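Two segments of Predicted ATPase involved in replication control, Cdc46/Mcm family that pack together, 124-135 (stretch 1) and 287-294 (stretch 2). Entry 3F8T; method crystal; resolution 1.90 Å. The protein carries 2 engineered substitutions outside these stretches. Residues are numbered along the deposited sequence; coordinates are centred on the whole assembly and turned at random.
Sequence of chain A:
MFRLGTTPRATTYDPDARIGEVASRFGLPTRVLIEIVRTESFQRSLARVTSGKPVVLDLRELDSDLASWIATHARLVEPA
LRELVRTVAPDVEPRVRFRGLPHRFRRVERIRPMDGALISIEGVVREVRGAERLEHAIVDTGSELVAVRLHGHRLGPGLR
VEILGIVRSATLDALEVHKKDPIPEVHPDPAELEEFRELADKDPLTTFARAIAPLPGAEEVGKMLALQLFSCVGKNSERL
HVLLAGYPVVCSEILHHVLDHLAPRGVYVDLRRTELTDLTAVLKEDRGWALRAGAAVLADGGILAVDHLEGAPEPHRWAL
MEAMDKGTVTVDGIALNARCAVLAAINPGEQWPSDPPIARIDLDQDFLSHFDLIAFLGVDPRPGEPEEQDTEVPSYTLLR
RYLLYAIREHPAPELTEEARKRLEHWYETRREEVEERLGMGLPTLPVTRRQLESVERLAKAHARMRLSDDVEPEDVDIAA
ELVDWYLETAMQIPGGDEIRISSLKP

Stretch 1, residues 124-135: VVREVRGAERLE
Stretch 2 (287-294) RGWALRAG

The strongest ties between these stretches are backbone hydrogen bonds joining strand 124-130 to strand 289-293. The strands run antiparallel, their N-to-C directions 171° apart and their axes approaching to 4.6 Å. Val128 and Leu291 form a hydrogen-bonded pair, CA to CA 5.4 Å, with Leu291 N to Val128 O at 2.8 Å and Val128 N to Leu291 O at 2.9 Å. Two residues on, Gly130 and Trp289 repeat the pattern, Trp289 N donating to Gly130 O at 2.7 Å and Gly130 N to Trp289 O at 3.0 Å. At the other end Ala293 N reaches Arg126 O at 2.8 Å, and water 1 donates to Arg126 O at 3.0 Å and to Ala293 O at 2.7 Å.

Between these rungs lie the non-hydrogen-bonded pairs, Glu127 with Arg292 (CA to CA 4.2 Å) and Arg129 with Ala290 (4.1 Å). Here the close backbones allow CA-H...O contacts, such as Glu127 CA to Leu291 O at 3.2 Å. Most of the paired residues have extended angles, Val128 at phi/psi -134/154 and Leu291 at -121/117; Arg126, at -87/-32, departs from them.

Glu127, Arg129, Ala290 and Arg292 share one face of the sheet. Glu127 (chi1 t, chi2 t) and Arg292 (t, t, t) are both extended, so opposite charges meet in a salt bridge, Glu127 OE1 to Arg292 NH1 at 3.2 Å. Arg126, coiled as m, m, m, brings NE within 3.1 Å of Arg292 NH2; both are donors with like charge, so this approach is no bond. Small Ala290 lets Arg129 CB rest 3.8 Å from its CB, while the end of Arg129 leads away.

Trp289 dominates the other face, covered over 120 Å² by stretch 1. With chi1 p and chi2 -95°, its indole folds back over Gly130, whose CA lies 4.2 Å from the six-membered ring's centroid, over the face. Glycine suits this site: a CB would be tight against Trp289 CZ2 and clash with Arg133 O, the acceptor for Ala131 N at 3.0 Å in the turn. The same turn presents Ala131 O to Trp289 NE1 at 2.7 Å, satisfying the indole's polar group.

Apolar contacts complete this face. Val128 (chi1 m) places CG2 3.6 Å from Trp289 CZ3, at the ring edge, and 4.1 Å from Leu291 CB; Leu134 CD1 lies 3.8 Å from Trp289 CH2. Gly288, at 137/-169, leads into the strand with a conformation that itself calls for glycine. Together the stretches bury 650 Å².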

# COMPACT_ATOMS: atom_id res chain seq x y z
N VAL A 124 3.97 -8.26 0.23
CA VAL A 124 4.80 -7.14 -0.25
C VAL A 124 6.23 -7.62 -0.43
O VAL A 124 6.77 -8.29 0.45
CB VAL A 124 4.75 -5.92 0.73
CG1 VAL A 124 5.71 -4.79 0.29
CG2 VAL A 124 3.32 -5.36 0.83
N VAL A 125 6.81 -7.29 -1.59
CA VAL A 125 8.18 -7.68 -1.90
C VAL A 125 9.14 -6.83 -1.07
O VAL A 125 9.15 -5.59 -1.17
CB VAL A 125 8.49 -7.55 -3.43
CG1 VAL A 125 9.91 -8.00 -3.73
CG2 VAL A 125 7.48 -8.33 -4.28
N ARG A 126 9.93 -7.50 -0.25
CA ARG A 126 10.90 -6.81 0.60
C ARG A 126 12.22 -6.59 -0.11
O ARG A 126 12.92 -5.60 0.14
CB ARG A 126 11.17 -7.65 1.85
CG ARG A 126 9.96 -7.79 2.76
CD ARG A 126 9.82 -6.58 3.66
NE ARG A 126 10.63 -6.74 4.86
CZ ARG A 126 10.14 -6.92 6.08
NH1 ARG A 126 8.83 -6.95 6.31
NH2 ARG A 126 10.98 -7.07 7.08
N GLU A 127 12.56 -7.52 -1.00
CA GLU A 127 13.90 -7.56 -1.57
C GLU A 127 13.92 -8.38 -2.86
O GLU A 127 13.13 -9.32 -3.02
CB GLU A 127 14.88 -8.13 -0.54
CG GLU A 127 16.33 -8.16 -0.99
CD GLU A 127 17.25 -8.81 0.02
OE1 GLU A 127 17.03 -8.63 1.25
OE2 GLU A 127 18.20 -9.50 -0.43
N VAL A 128 14.80 -8.01 -3.77
CA VAL A 128 15.05 -8.81 -4.97
C VAL A 128 16.55 -8.93 -5.17
O VAL A 128 17.30 -8.07 -4.71
CB VAL A 128 14.37 -8.25 -6.24
CG1 VAL A 128 12.86 -8.14 -6.06
CG2 VAL A 128 14.98 -6.89 -6.69
N ARG A 129 16.98 -10.00 -5.82
CA ARG A 129 18.39 -10.15 -6.12
C ARG A 129 18.66 -10.95 -7.40
O ARG A 129 17.80 -11.73 -7.86
CB ARG A 129 19.16 -10.71 -4.90
CG ARG A 129 19.03 -12.18 -4.65
CD ARG A 129 19.94 -12.60 -3.49
NE ARG A 129 20.09 -14.06 -3.43
CZ ARG A 129 19.23 -14.89 -2.83
NH1 ARG A 129 18.13 -14.41 -2.24
NH2 ARG A 129 19.45 -16.20 -2.84
N GLY A 130 19.82 -10.68 -7.98
CA GLY A 130 20.24 -11.34 -9.21
C GLY A 130 21.57 -10.81 -9.74
O GLY A 130 22.33 -10.16 -9.02
N ALA A 131 21.85 -11.11 -11.00
CA ALA A 131 23.09 -10.69 -11.63
C ALA A 131 22.76 -10.16 -13.02
O ALA A 131 22.32 -9.02 -13.17
CB ALA A 131 24.07 -11.86 -11.69
N GLU A 132 22.94 -10.99 -14.03
CA GLU A 132 22.49 -10.65 -15.37
C GLU A 132 20.96 -10.65 -15.37
O GLU A 132 20.33 -9.83 -16.04
CB GLU A 132 23.05 -11.67 -16.38
CG GLU A 132 22.84 -11.32 -17.84
CD GLU A 132 21.46 -11.67 -18.36
OE1 GLU A 132 21.01 -10.98 -19.29
OE2 GLU A 132 20.82 -12.63 -17.85
N ARG A 133 20.39 -11.57 -14.59
CA ARG A 133 18.95 -11.79 -14.51
C ARG A 133 18.42 -11.56 -13.09
O ARG A 133 19.14 -11.78 -12.11
CB ARG A 133 18.65 -13.23 -14.95
CG ARG A 133 17.18 -13.53 -15.21
CD ARG A 133 16.96 -14.98 -15.67
NE ARG A 133 17.29 -15.97 -14.64
CZ ARG A 133 16.76 -17.19 -14.58
NH1 ARG A 133 15.86 -17.59 -15.48
NH2 ARG A 133 17.12 -18.02 -13.60
N LEU A 134 17.18 -11.10 -12.99
CA LEU A 134 16.46 -11.06 -11.72
C LEU A 134 16.11 -12.49 -11.31
O LEU A 134 15.44 -13.21 -12.05
CB LEU A 134 15.20 -10.19 -11.88
CG LEU A 134 14.10 -10.13 -10.82
CD1 LEU A 134 14.64 -9.62 -9.49
CD2 LEU A 134 12.97 -9.23 -11.32
N GLU A 135 16.58 -12.92 -10.13
CA GLU A 135 16.58 -14.35 -9.77
C GLU A 135 15.81 -14.73 -8.52
O GLU A 135 15.18 -15.78 -8.49
CB GLU A 135 18.02 -14.87 -9.62
CG GLU A 135 18.88 -14.76 -10.88
CD GLU A 135 20.35 -15.05 -10.64
OE1 GLU A 135 20.79 -15.07 -9.46
OE2 GLU A 135 21.08 -15.25 -11.64
N ARG A 287 29.12 -10.16 -5.91
CA ARG A 287 28.99 -11.27 -6.87
C ARG A 287 27.56 -11.31 -7.44
O ARG A 287 26.95 -12.38 -7.55
CB ARG A 287 29.38 -12.61 -6.24
N GLY A 288 27.04 -10.13 -7.78
CA GLY A 288 25.63 -9.94 -8.12
C GLY A 288 25.13 -8.66 -7.46
O GLY A 288 25.92 -7.88 -6.93
N TRP A 289 23.82 -8.46 -7.47
CA TRP A 289 23.20 -7.28 -6.87
C TRP A 289 21.97 -7.69 -6.06
O TRP A 289 21.27 -8.64 -6.40
CB TRP A 289 22.81 -6.26 -7.95
CG TRP A 289 21.95 -6.84 -9.03
CD1 TRP A 289 22.37 -7.33 -10.24
CD2 TRP A 289 20.53 -7.00 -9.00
NE1 TRP A 289 21.29 -7.79 -10.96
CE2 TRP A 289 20.15 -7.60 -10.23
CE3 TRP A 289 19.52 -6.69 -8.06
CZ2 TRP A 289 18.82 -7.90 -10.54
CZ3 TRP A 289 18.20 -7.00 -8.37
CH2 TRP A 289 17.86 -7.59 -9.60
N ALA A 290 21.71 -6.97 -4.97
CA ALA A 290 20.48 -7.15 -4.20
C ALA A 290 19.89 -5.77 -3.91
O ALA A 290 20.62 -4.85 -3.57
CB ALA A 290 20.75 -7.88 -2.91
N LEU A 291 18.57 -5.64 -4.09
CA LEU A 291 17.89 -4.39 -3.82
C LEU A 291 16.81 -4.62 -2.76
O LEU A 291 15.89 -5.41 -2.97
CB LEU A 291 17.26 -3.86 -5.11
CG LEU A 291 16.53 -2.52 -5.05
CD1 LEU A 291 17.50 -1.39 -4.70
CD2 LEU A 291 15.80 -2.24 -6.36
N ARG A 292 16.97 -3.95 -1.61
CA ARG A 292 16.09 -4.14 -0.45
C ARG A 292 15.30 -2.86 -0.14
O ARG A 292 15.88 -1.76 -0.02
CB ARG A 292 16.90 -4.59 0.78
CG ARG A 292 16.09 -4.51 2.08
CD ARG A 292 16.59 -5.38 3.21
NE ARG A 292 15.50 -5.59 4.16
CZ ARG A 292 14.65 -6.63 4.13
NH1 ARG A 292 14.79 -7.61 3.22
NH2 ARG A 292 13.68 -6.71 5.03
N ALA A 293 13.98 -3.00 -0.01
CA ALA A 293 13.10 -1.88 0.24
C ALA A 293 13.31 -1.36 1.65
O ALA A 293 13.34 -2.14 2.60
CB ALA A 293 11.66 -2.30 0.08
N GLY A 294 13.42 -0.04 1.76
CA GLY A 294 13.34 0.66 3.04
C GLY A 294 11.91 1.07 3.34
O GLY A 294 10.99 0.76 2.58
O HOH W 1 12.57 -4.66 2.96